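Local structure of thiaminase-I (Naegleria gruberi, 4HCW) at residues Leu17-Asn21 and Glu233-Glu237; Gln147-Pro151 and Ile224-Val229; Phe162-Gln166 and Ile179-Pro185; Tyr247-Leu251 and Gln321-Phe326. The protein is an enzyme of the family it is named after, with a two-lobed alpha/beta architecture that resembles the periplasmic binding proteins. All blocks are in the same frame, centred on the assembly; numbering follows the deposited sequence.

Contact 1 of 4, residues Leu17-Asn21 and Glu233-Glu237; sequences LPSWN and ESMCE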
loop_
_atom_site.group_PDB
_atom_site.type_symbol
_atom_site.label_atom_id
_atom_site.label_comp_id
_atom_site.label_asym_id
_atom_site.label_seq_id
_atom_site.Cartn_x
_atom_site.Cartn_y
_atom_site.Cartn_z
ATOM N N LEU A 17 -4.848 2.367 8.588
ATOM C CA LEU A 17 -4.315 3.720 8.521
ATOM C C LEU A 17 -3.442 3.952 9.752
ATOM O O LEU A 17 -3.578 3.239 10.745
ATOM C CB LEU A 17 -5.462 4.734 8.463
ATOM C CG LEU A 17 -6.324 4.698 7.201
ATOM C CD1 LEU A 17 -7.334 5.835 7.204
ATOM C CD2 LEU A 17 -5.454 4.752 5.955
ATOM N N PRO A 18 -2.533 4.941 9.693
ATOM C CA PRO A 18 -1.620 5.173 10.819
ATOM C C PRO A 18 -2.336 5.557 12.112
ATOM O O PRO A 18 -3.520 5.893 12.094
ATOM C CB PRO A 18 -0.758 6.345 10.335
ATOM C CG PRO A 18 -1.566 7.003 9.264
ATOM C CD PRO A 18 -2.272 5.874 8.584
ATOM N N SER A 19 -1.611 5.496 13.225
ATOM C CA SER A 19 -2.147 5.916 14.513
ATOM C C SER A 19 -1.077 6.650 15.313
ATOM O O SER A 19 0.110 6.566 14.998
ATOM C CB SER A 19 -2.668 4.716 15.307
ATOM O OG SER A 19 -1.606 3.880 15.731
ATOM N N TRP A 20 -1.503 7.372 16.344
ATOM C CA TRP A 20 -0.575 8.109 17.195
ATOM C C TRP A 20 -0.632 7.602 18.630
ATOM O O TRP A 20 -1.598 6.954 19.028
ATOM C CB TRP A 20 -0.883 9.606 17.155
ATOM C CG TRP A 20 -0.625 10.233 15.819
ATOM C CD1 TRP A 20 0.535 10.811 15.397
ATOM C CD2 TRP A 20 -1.550 10.344 14.729
ATOM N NE1 TRP A 20 0.392 11.276 14.111
ATOM C CE2 TRP A 20 -0.876 11.002 13.680
ATOM C CE3 TRP A 20 -2.878 9.951 14.541
ATOM C CZ2 TRP A 20 -1.489 11.275 12.460
ATOM C CZ3 TRP A 20 -3.483 10.224 13.329
ATOM C CH2 TRP A 20 -2.788 10.879 12.303
ATOM N N ASN A 21 0.408 7.905 19.401
ATOM C CA ASN A 21 0.478 7.465 20.789
ATOM C C ASN A 21 1.510 8.238 21.606
ATOM O O ASN A 21 2.573 8.602 21.102
ATOM C CB ASN A 21 0.779 5.966 20.857
ATOM C CG ASN A 21 -0.083 5.244 21.875
ATOM O OD1 ASN A 21 -0.498 5.823 22.879
ATOM N ND2 ASN A 21 -0.361 3.971 21.618
ATOM N N GLU A 233 3.051 5.752 5.678
ATOM C CA GLU A 233 2.183 5.916 6.840
ATOM C C GLU A 233 2.935 5.664 8.144
ATOM O O GLU A 233 2.511 6.111 9.209
ATOM C CB GLU A 233 0.973 4.982 6.756
ATOM C CG GLU A 233 0.182 5.090 5.465
ATOM C CD GLU A 233 0.627 4.080 4.425
ATOM O OE1 GLU A 233 1.167 4.498 3.379
ATOM O OE2 GLU A 233 0.430 2.867 4.653
ATOM N N SER A 234 4.048 4.943 8.056
ATOM C CA SER A 234 4.844 4.624 9.235
ATOM C C SER A 234 5.795 5.761 9.591
ATOM O O SER A 234 6.503 5.700 10.596
ATOM C CB SER A 234 5.630 3.327 9.016
ATOM O OG SER A 234 6.465 3.421 7.875
ATOM N N MET A 235 5.801 6.802 8.765
ATOM C CA MET A 235 6.695 7.934 8.967
ATOM C C MET A 235 5.946 9.155 9.493
ATOM O O MET A 235 6.528 10.229 9.646
ATOM C CB MET A 235 7.396 8.287 7.655
ATOM C CG MET A 235 8.076 7.108 6.978
ATOM S SD MET A 235 8.620 7.494 5.303
ATOM C CE MET A 235 9.337 5.929 4.810
ATOM N N CYS A 236 4.658 8.985 9.773
ATOM C CA CYS A 236 3.800 10.104 10.156
ATOM C C CYS A 236 4.192 10.731 11.493
ATOM O O CYS A 236 3.973 11.921 11.716
ATOM C CB CYS A 236 2.331 9.673 10.192
ATOM S SG CYS A 236 1.886 8.593 11.573
ATOM N N GLU A 237 4.774 9.930 12.377
ATOM C CA GLU A 237 5.128 10.405 13.711
ATOM C C GLU A 237 6.397 11.256 13.718
ATOM O O GLU A 237 6.817 11.749 14.765
ATOM C CB GLU A 237 5.256 9.232 14.685
ATOM C CG GLU A 237 4.156 9.191 15.735
ATOM C CD GLU A 237 3.988 7.817 16.352
ATOM O OE1 GLU A 237 4.332 6.818 15.685
ATOM O OE2 GLU A 237 3.510 7.736 17.504
#
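A Cys sulfur-aromatic contact lies at the centre of this packing, between the first strand of a short beta hairpin and a 3-10 segment. Cys236 SG sits 4.5 Å from the centroid of the Trp20 five-membered ring, approaching obliquely at 34° to the ring normal, and is 4.0 Å from Trp20 NE1. The same sulfur meets Pro18 CB at 3.7 Å, so a small, polarisable cysteine touches both a rigid proline and a broad indole. Residues 19-21 pair antiparallel with strand 26-28, Trp20 bonding through its backbone to Val27, and the Pro18 ring and the indole of the hairpin lie over residues 233-237. Pro18, whose side chain is compact and apolar, also packs on Glu233 of the 3-10 segment, with CB 3.5 Å from Glu233 O and CD 3.8 Å from Glu233 CB. Further along, the aliphatic part of Glu237 lies against the indole, CG to Trp20 CD1 being 4.0 Å, while its carboxylate OE2 comes within 3.6 Å of Asn21 N.

Contact 2 of 4, residues Gln147-Pro151 and Ile224-Val229; sequences QIVYP and ISNYYV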
loop_
_atom_site.group_PDB
_atom_site.type_symbol
_atom_site.label_atom_id
_atom_site.label_comp_id
_atom_site.label_asym_id
_atom_site.label_seq_id
_atom_site.Cartn_x
_atom_site.Cartn_y
_atom_site.Cartn_z
ATOM N N GLN A 147 23.014 -2.081 8.532
ATOM C CA GLN A 147 23.075 -0.630 8.407
ATOM C C GLN A 147 21.685 -0.039 8.184
ATOM O O GLN A 147 21.297 0.925 8.840
ATOM C CB GLN A 147 24.009 -0.230 7.263
ATOM C CG GLN A 147 24.937 0.925 7.599
ATOM C CD GLN A 147 25.945 0.563 8.672
ATOM O OE1 GLN A 147 26.400 -0.577 8.753
ATOM N NE2 GLN A 147 26.295 1.534 9.509
ATOM N N ILE A 148 20.940 -0.631 7.256
ATOM C CA ILE A 148 19.596 -0.169 6.926
ATOM C C ILE A 148 18.597 -0.598 8.000
ATOM O O ILE A 148 18.790 -1.617 8.661
ATOM C CB ILE A 148 19.146 -0.728 5.557
ATOM C CG1 ILE A 148 20.267 -0.584 4.527
ATOM C CG2 ILE A 148 17.885 -0.030 5.065
ATOM C CD1 ILE A 148 19.901 -1.097 3.153
ATOM N N VAL A 149 17.543 0.191 8.184
ATOM C CA VAL A 149 16.443 -0.198 9.061
ATOM C C VAL A 149 15.231 -0.614 8.235
ATOM O O VAL A 149 14.693 0.173 7.457
ATOM C CB VAL A 149 16.039 0.932 10.026
ATOM C CG1 VAL A 149 14.746 0.578 10.742
ATOM C CG2 VAL A 149 17.147 1.189 11.029
ATOM N N TYR A 150 14.810 -1.861 8.411
ATOM C CA TYR A 150 13.705 -2.420 7.647
ATOM C C TYR A 150 12.958 -3.395 8.551
ATOM O O TYR A 150 13.181 -4.602 8.484
ATOM C CB TYR A 150 14.251 -3.137 6.410
ATOM C CG TYR A 150 13.268 -3.315 5.271
ATOM C CD1 TYR A 150 11.897 -3.271 5.487
ATOM C CD2 TYR A 150 13.720 -3.534 3.975
ATOM C CE1 TYR A 150 11.004 -3.439 4.445
ATOM C CE2 TYR A 150 12.834 -3.704 2.928
ATOM C CZ TYR A 150 11.478 -3.655 3.168
ATOM O OH TYR A 150 10.594 -3.823 2.126
ATOM N N PRO A 151 12.066 -2.862 9.402
ATOM C CA PRO A 151 11.376 -3.596 10.472
ATOM C C PRO A 151 10.641 -4.849 10.002
ATOM O O PRO A 151 10.701 -5.873 10.682
ATOM C CB PRO A 151 10.375 -2.570 11.009
ATOM C CG PRO A 151 10.977 -1.251 10.677
ATOM C CD PRO A 151 11.648 -1.449 9.354
ATOM N N ILE A 224 19.385 5.758 14.885
ATOM C CA ILE A 224 20.158 4.523 14.938
ATOM C C ILE A 224 20.693 4.161 13.557
ATOM O O ILE A 224 21.581 3.319 13.424
ATOM C CB ILE A 224 19.318 3.352 15.483
ATOM C CG1 ILE A 224 18.120 3.084 14.570
ATOM C CG2 ILE A 224 18.862 3.640 16.907
ATOM C CD1 ILE A 224 17.233 1.954 15.045
ATOM N N SER A 225 20.144 4.807 12.533
ATOM C CA SER A 225 20.580 4.595 11.158
ATOM C C SER A 225 20.140 5.746 10.266
ATOM O O SER A 225 19.180 6.452 10.575
ATOM C CB SER A 225 20.022 3.280 10.615
ATOM O OG SER A 225 20.289 3.147 9.230
ATOM N N ASN A 226 20.848 5.932 9.157
ATOM C CA ASN A 226 20.507 6.975 8.198
ATOM C C ASN A 226 19.619 6.433 7.084
ATOM O O ASN A 226 19.225 7.165 6.176
ATOM C CB ASN A 226 21.774 7.596 7.607
ATOM C CG ASN A 226 22.690 8.172 8.670
ATOM O OD1 ASN A 226 22.238 8.601 9.731
ATOM N ND2 ASN A 226 23.988 8.183 8.387
ATOM N N TYR A 227 19.311 5.143 7.163
ATOM C CA TYR A 227 18.483 4.489 6.158
ATOM C C TYR A 227 17.274 3.815 6.796
ATOM O O TYR A 227 17.392 3.154 7.827
ATOM C CB TYR A 227 19.302 3.457 5.379
ATOM C CG TYR A 227 20.508 4.033 4.671
ATOM C CD1 TYR A 227 21.738 4.122 5.311
ATOM C CD2 TYR A 227 20.418 4.482 3.359
ATOM C CE1 TYR A 227 22.843 4.646 4.667
ATOM C CE2 TYR A 227 21.517 5.007 2.706
ATOM C CZ TYR A 227 22.727 5.086 3.364
ATOM O OH TYR A 227 23.824 5.607 2.718
ATOM N N TYR A 228 16.112 3.988 6.174
ATOM C CA TYR A 228 14.880 3.379 6.664
ATOM C C TYR A 228 13.972 2.989 5.506
ATOM O O TYR A 228 13.756 3.773 4.581
ATOM C CB TYR A 228 14.148 4.333 7.611
ATOM C CG TYR A 228 12.792 3.837 8.070
ATOM C CD1 TYR A 228 12.673 3.012 9.180
ATOM C CD2 TYR A 228 11.632 4.204 7.399
ATOM C CE1 TYR A 228 11.437 2.558 9.604
ATOM C CE2 TYR A 228 10.393 3.755 7.815
ATOM C CZ TYR A 228 10.301 2.933 8.919
ATOM O OH TYR A 228 9.069 2.487 9.335
ATOM N N VAL A 229 13.443 1.771 5.559
ATOM C CA VAL A 229 12.502 1.306 4.549
ATOM C C VAL A 229 11.181 0.903 5.192
ATOM O O VAL A 229 11.156 0.154 6.170
ATOM C CB VAL A 229 13.063 0.118 3.744
ATOM C CG1 VAL A 229 12.113 -0.246 2.614
ATOM C CG2 VAL A 229 14.439 0.453 3.191
#
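Ile224 begins the second segment, exposed, its extended side chain bringing CD1 to 4.1 Å from Val149 CG2. Ser225 follows with two roles for one small hydroxyl: OG donates a very short hydrogen bond of 2.5 Å to Gln147 O and accepts from Tyr227 N at 3.0 Å, closing an ST turn that carries the chain past Asn226. At Tyr227 the backbones meet: Tyr227 O accepts from Val149 N at 3.0 Å, and Tyr227 CB rests 3.8 Å from Ile148 CG2. Tyr228 pairs with Val149 in a single bridge of the parallel type, CA to CA 4.6 Å. Val149 CG1 lies at the edge of the Tyr228 ring, 3.6 Å from Tyr228 CD1. Val229 completes the bridge, its N donating to Val149 O at 2.8 Å. Beta-branched and slim, its side chain lays CG1 over the face of the Tyr150 ring, 3.6 Å from the centroid, a CH-pi contact. Behind the bridge, Tyr228 bonds by its backbone to Leu124 of strand 110-125 and stacks on Tyr214 of helix 211-219, while helix 136-143 covers Ile148 and Tyr227, and Tyr150 forms the N-cap of helix 151-155.

Contact 3 of 4, residues Phe162-Gln166 and Ile179-Pro185; sequences FGLYQ and IKASDLP
This is apolar packing of a helix against the loop that leaves a neighbouring strand, beside a two-stranded parallel sheet in which strand 176-179 pairs with strand 335-338; helix 343-353 also covers Phe162, Tyr165 and Pro185. Residues 162-166 are regular alpha helix (phi/psi near -65/-42). Ile179 ends its strand in extended conformation, a 3-10 turn spans 181-183, and Leu184 and Pro185 are extended again. The turn is tied by Asp183 N to Lys180 O, 3.0 Å, and weakly by Lys180 N to Asp183 OD2, 3.3 Å, an aspartate suiting a place where its carboxylate can accept from the backbone. The nearest CA pair is Gln166 and Ile179, 8.7 Å apart, so long side chains must bridge the gap. Phe162 (chi1 t, chi2 80°) places CZ 3.9 Å from Ile179 CD1, and its ring edge, at CE1, meets Leu184 CD2 at 3.6 Å; Ile179 (p, t) points toward the helix, and Leu184 (m, t), set sideways, brings its end close. Tyr165 (t) lays CE2 3.9 Å from Pro185 CG, its hydroxyl accepting from Asn192 N. Gln166 (m, m) folds between them, OE1 3.7 Å from Ile179 CD1 and NE2 3.4 Å from Leu184 CD2.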
loop_
_atom_site.group_PDB
_atom_site.type_symbol
_atom_site.label_atom_id
_atom_site.label_comp_id
_atom_site.label_asym_id
_atom_site.label_seq_id
_atom_site.Cartn_x
_atom_site.Cartn_y
_atom_site.Cartn_z
ATOM N N PHE A 162 6.648 -12.957 1.760
ATOM C CA PHE A 162 5.996 -13.371 0.523
ATOM C C PHE A 162 6.223 -12.357 -0.597
ATOM O O PHE A 162 6.487 -12.730 -1.739
ATOM C CB PHE A 162 4.495 -13.568 0.758
ATOM C CG PHE A 162 3.694 -13.714 -0.506
ATOM C CD1 PHE A 162 3.647 -14.924 -1.176
ATOM C CD2 PHE A 162 2.980 -12.641 -1.019
ATOM C CE1 PHE A 162 2.911 -15.062 -2.338
ATOM C CE2 PHE A 162 2.242 -12.773 -2.181
ATOM C CZ PHE A 162 2.207 -13.985 -2.840
ATOM N N GLY A 163 6.119 -11.077 -0.257
ATOM C CA GLY A 163 6.234 -10.010 -1.235
ATOM C C GLY A 163 7.610 -9.886 -1.860
ATOM O O GLY A 163 7.743 -9.899 -3.083
ATOM N N LEU A 164 8.633 -9.765 -1.020
ATOM C CA LEU A 164 9.999 -9.573 -1.498
ATOM C C LEU A 164 10.492 -10.741 -2.345
ATOM O O LEU A 164 11.215 -10.543 -3.320
ATOM C CB LEU A 164 10.955 -9.337 -0.329
ATOM C CG LEU A 164 10.776 -8.024 0.432
ATOM C CD1 LEU A 164 11.894 -7.852 1.438
ATOM C CD2 LEU A 164 10.729 -6.846 -0.527
ATOM N N TYR A 165 10.100 -11.954 -1.967
ATOM C CA TYR A 165 10.482 -13.143 -2.719
ATOM C C TYR A 165 9.939 -13.077 -4.141
ATOM O O TYR A 165 10.663 -13.331 -5.102
ATOM C CB TYR A 165 9.988 -14.412 -2.021
ATOM C CG TYR A 165 10.312 -15.689 -2.768
ATOM C CD1 TYR A 165 11.540 -16.320 -2.606
ATOM C CD2 TYR A 165 9.389 -16.264 -3.635
ATOM C CE1 TYR A 165 11.842 -17.486 -3.290
ATOM C CE2 TYR A 165 9.682 -17.428 -4.322
ATOM C CZ TYR A 165 10.908 -18.036 -4.145
ATOM O OH TYR A 165 11.198 -19.194 -4.828
ATOM N N GLN A 166 8.665 -12.727 -4.268
ATOM C CA GLN A 166 8.019 -12.658 -5.574
ATOM C C GLN A 166 8.520 -11.476 -6.399
ATOM O O GLN A 166 8.557 -11.542 -7.627
ATOM C CB GLN A 166 6.497 -12.592 -5.419
ATOM C CG GLN A 166 5.892 -13.815 -4.746
ATOM C CD GLN A 166 6.062 -15.079 -5.566
ATOM O OE1 GLN A 166 6.189 -15.029 -6.789
ATOM N NE2 GLN A 166 6.067 -16.224 -4.893
ATOM N N ILE A 179 0.364 -13.384 -10.348
ATOM C CA ILE A 179 0.845 -14.737 -10.100
ATOM C C ILE A 179 -0.275 -15.638 -9.591
ATOM O O ILE A 179 -1.264 -15.162 -9.031
ATOM C CB ILE A 179 2.006 -14.748 -9.088
ATOM C CG1 ILE A 179 1.533 -14.247 -7.722
ATOM C CG2 ILE A 179 3.163 -13.902 -9.596
ATOM C CD1 ILE A 179 2.613 -14.264 -6.662
ATOM N N LYS A 180 -0.118 -16.942 -9.794
ATOM C CA LYS A 180 -1.105 -17.911 -9.332
ATOM C C LYS A 180 -0.514 -18.845 -8.281
ATOM O O LYS A 180 0.694 -18.839 -8.044
ATOM C CB LYS A 180 -1.675 -18.706 -10.509
ATOM C CG LYS A 180 -0.633 -19.181 -11.508
ATOM N N ALA A 181 -1.371 -19.646 -7.654
ATOM C CA ALA A 181 -0.954 -20.531 -6.569
ATOM C C ALA A 181 0.050 -21.586 -7.021
ATOM O O ALA A 181 0.770 -22.159 -6.203
ATOM C CB ALA A 181 -2.166 -21.192 -5.929
ATOM N N SER A 182 0.101 -21.835 -8.326
ATOM C CA SER A 182 1.033 -22.806 -8.885
ATOM C C SER A 182 2.407 -22.186 -9.136
ATOM O O SER A 182 3.211 -22.725 -9.896
ATOM C CB SER A 182 0.475 -23.402 -10.179
ATOM O OG SER A 182 0.162 -22.385 -11.115
ATOM N N ASP A 183 2.667 -21.052 -8.493
ATOM C CA ASP A 183 3.954 -20.375 -8.603
ATOM C C ASP A 183 4.589 -20.208 -7.226
ATOM O O ASP A 183 5.666 -19.626 -7.095
ATOM C CB ASP A 183 3.788 -19.006 -9.267
ATOM C CG ASP A 183 3.371 -19.109 -10.720
ATOM O OD1 ASP A 183 3.811 -20.058 -11.402
ATOM O OD2 ASP A 183 2.603 -18.238 -11.182
ATOM N N LEU A 184 3.912 -20.722 -6.204
ATOM C CA LEU A 184 4.384 -20.599 -4.831
ATOM C C LEU A 184 5.075 -21.878 -4.366
ATOM O O LEU A 184 4.577 -22.978 -4.610
ATOM C CB LEU A 184 3.218 -20.278 -3.893
ATOM C CG LEU A 184 2.301 -19.119 -4.290
ATOM C CD1 LEU A 184 1.259 -18.873 -3.209
ATOM C CD2 LEU A 184 3.104 -17.859 -4.564
ATOM N N PRO A 185 6.230 -21.732 -3.698
ATOM C CA PRO A 185 6.968 -22.856 -3.109
ATOM C C PRO A 185 6.091 -23.642 -2.142
ATOM O O PRO A 185 5.541 -23.065 -1.204
ATOM C CB PRO A 185 8.103 -22.165 -2.350
ATOM C CG PRO A 185 8.312 -20.887 -3.081
ATOM C CD PRO A 185 6.944 -20.455 -3.525
#

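Contact 4 of 4, residues Tyr247-Leu251 and Gln321-Phe326; sequences YNVQL and QLSQQF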
loop_
_atom_site.group_PDB
_atom_site.type_symbol
_atom_site.label_atom_id
_atom_site.label_comp_id
_atom_site.label_asym_id
_atom_site.label_seq_id
_atom_site.Cartn_x
_atom_site.Cartn_y
_atom_site.Cartn_z
ATOM N N TYR A 247 14.738 15.309 5.174
ATOM C CA TYR A 247 14.878 13.888 4.881
ATOM C C TYR A 247 14.409 13.616 3.457
ATOM O O TYR A 247 13.453 14.232 2.983
ATOM C CB TYR A 247 14.060 13.051 5.865
ATOM C CG TYR A 247 14.777 12.709 7.153
ATOM C CD1 TYR A 247 15.042 13.684 8.106
ATOM C CD2 TYR A 247 15.170 11.405 7.426
ATOM C CE1 TYR A 247 15.691 13.373 9.288
ATOM C CE2 TYR A 247 15.818 11.083 8.606
ATOM C CZ TYR A 247 16.076 12.069 9.532
ATOM O OH TYR A 247 16.720 11.752 10.707
ATOM N N ASN A 248 15.083 12.698 2.774
ATOM C CA ASN A 248 14.706 12.341 1.411
ATOM C C ASN A 248 13.975 11.005 1.325
ATOM O O ASN A 248 14.283 10.066 2.058
ATOM C CB ASN A 248 15.926 12.343 0.488
ATOM C CG ASN A 248 16.240 13.723 -0.057
ATOM O OD1 ASN A 248 15.817 14.080 -1.157
ATOM N ND2 ASN A 248 16.979 14.509 0.716
ATOM N N VAL A 249 13.002 10.934 0.423
ATOM C CA VAL A 249 12.215 9.724 0.231
ATOM C C VAL A 249 12.093 9.408 -1.260
ATOM O O VAL A 249 11.807 10.291 -2.071
ATOM C CB VAL A 249 10.816 9.853 0.883
ATOM C CG1 VAL A 249 10.130 11.142 0.447
ATOM C CG2 VAL A 249 9.957 8.645 0.562
ATOM N N GLN A 250 12.329 8.150 -1.622
ATOM C CA GLN A 250 12.330 7.755 -3.028
ATOM C C GLN A 250 11.716 6.378 -3.259
ATOM O O GLN A 250 11.551 5.591 -2.327
ATOM C CB GLN A 250 13.755 7.772 -3.583
ATOM C CG GLN A 250 14.708 6.832 -2.858
ATOM C CD GLN A 250 16.029 6.666 -3.580
ATOM O OE1 GLN A 250 17.083 6.554 -2.952
ATOM N NE2 GLN A 250 15.980 6.640 -4.907
ATOM N N LEU A 251 11.383 6.102 -4.516
ATOM C CA LEU A 251 10.916 4.786 -4.924
ATOM C C LEU A 251 12.097 3.870 -5.193
ATOM O O LEU A 251 12.846 4.075 -6.149
ATOM C CB LEU A 251 10.073 4.883 -6.194
ATOM C CG LEU A 251 8.566 5.068 -6.050
ATOM C CD1 LEU A 251 7.928 5.143 -7.427
ATOM C CD2 LEU A 251 7.970 3.928 -5.240
ATOM N N GLN A 321 8.136 15.167 -3.372
ATOM C CA GLN A 321 9.134 14.233 -3.881
ATOM C C GLN A 321 8.486 12.988 -4.477
ATOM O O GLN A 321 8.934 12.475 -5.502
ATOM C CB GLN A 321 10.109 13.830 -2.773
ATOM C CG GLN A 321 10.899 14.986 -2.186
ATOM C CD GLN A 321 11.893 14.535 -1.134
ATOM O OE1 GLN A 321 12.102 13.338 -0.934
ATOM N NE2 GLN A 321 12.511 15.493 -0.452
ATOM N N LEU A 322 7.427 12.510 -3.830
ATOM C CA LEU A 322 6.736 11.311 -4.285
ATOM C C LEU A 322 5.979 11.561 -5.584
ATOM O O LEU A 322 5.824 10.657 -6.404
ATOM C CB LEU A 322 5.786 10.794 -3.202
ATOM C CG LEU A 322 6.465 10.404 -1.887
ATOM C CD1 LEU A 322 5.458 9.829 -0.907
ATOM C CD2 LEU A 322 7.595 9.419 -2.140
ATOM N N SER A 323 5.511 12.792 -5.764
ATOM C CA SER A 323 4.826 13.176 -6.993
ATOM C C SER A 323 5.799 13.149 -8.166
ATOM O O SER A 323 5.473 12.664 -9.250
ATOM C CB SER A 323 4.207 14.566 -6.852
ATOM O OG SER A 323 3.507 14.933 -8.028
ATOM N N GLN A 324 6.999 13.673 -7.936
ATOM C CA GLN A 324 8.054 13.652 -8.940
ATOM C C GLN A 324 8.501 12.217 -9.192
ATOM O O GLN A 324 8.824 11.842 -10.319
ATOM C CB GLN A 324 9.237 14.511 -8.483
ATOM C CG GLN A 324 10.424 14.530 -9.438
ATOM C CD GLN A 324 11.438 13.439 -9.141
ATOM O OE1 GLN A 324 11.397 12.809 -8.084
ATOM N NE2 GLN A 324 12.353 13.211 -10.076
ATOM N N GLN A 325 8.507 11.420 -8.129
ATOM C CA GLN A 325 8.950 10.035 -8.199
ATOM C C GLN A 325 7.996 9.189 -9.037
ATOM O O GLN A 325 8.424 8.425 -9.901
ATOM C CB GLN A 325 9.062 9.448 -6.792
ATOM C CG GLN A 325 10.149 8.404 -6.638
ATOM C CD GLN A 325 11.522 9.017 -6.450
ATOM O OE1 GLN A 325 12.541 8.337 -6.584
ATOM N NE2 GLN A 325 11.558 10.305 -6.129
ATOM N N PHE A 326 6.700 9.333 -8.774
ATOM C CA PHE A 326 5.681 8.556 -9.473
ATOM C C PHE A 326 5.590 8.919 -10.953
ATOM O O PHE A 326 5.189 8.097 -11.775
ATOM C CB PHE A 326 4.315 8.733 -8.803
ATOM C CG PHE A 326 4.197 8.043 -7.472
ATOM C CD1 PHE A 326 4.855 6.849 -7.236
ATOM C CD2 PHE A 326 3.428 8.590 -6.458
ATOM C CE1 PHE A 326 4.748 6.211 -6.014
ATOM C CE2 PHE A 326 3.318 7.958 -5.233
ATOM C CZ PHE A 326 3.979 6.766 -5.011
#
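Two glutamines one helical turn apart reach from residues 321-326 of helix 317-328 to the backbone of residues 247-251. Gln321, in the m, t conformation, is nearly fully extended, and this carries OE1 to Val249 N, a hydrogen bond of 2.9 Å. Gln325 behaves differently: with chi1 between wells at -148° and chi2 p, its side chain curls back, so that OE1 accepts weakly from Leu251 N at 3.3 Å while NE2 donates weakly to Gln321 O at 3.5 Å. Glutamine suits both positions, since its carbonyl can stand in for the acceptor that another strand would supply. The strand, weakly bonded at about 248-250, is already paired antiparallel with strand 110-125 through Asn248 and Gln250, and the helix lies along its other edge, the axes 8.2 Å apart and inclined by 27°. The i, i+4 spacing of Gln321 and Gln325 matches the two-residue step from Val249 to Leu251. Beside this polar row runs an apolar one. Val249, with chi1 p, sets CG2 3.7 Å from CD2 of Leu322 (m, t). Leu251 has a chi1 of -91°, between wells, but chi2 t, and its CD1 reaches Phe326 CD1 at 3.5 Å; Phe326, chi1 m, also packs on Leu118 of strand 110-125. Lys329, four residues after Gln325 and just past the helix end, bonds through NZ to both Gln325 OE1 and Leu251 O.

From the N terminus, residues 17-21 open the longest loop, closed when 233-237 returns to the first hairpin in contact 1. Inside it, contact 2 closes a loop from 147-151 to 224-229, and inside that contact 3 joins 162-166 to 179-185 over a short span, so the three nest without crossing. Contact 4 follows in series, bringing helix 317-328 to strand 248-250. Contacts 1 and 2 touch through Ser234 OG and Tyr228 OH, 3.1 Å apart and probably hydrogen-bonded; contacts 2 and 3 touch by packing of Tyr150 on Leu164. Contacts 1, 2 and 4 all border strand 110-125, whereas contacts 1 and 3, centres about 29 Å apart, lie on opposite sides of the chain's centre.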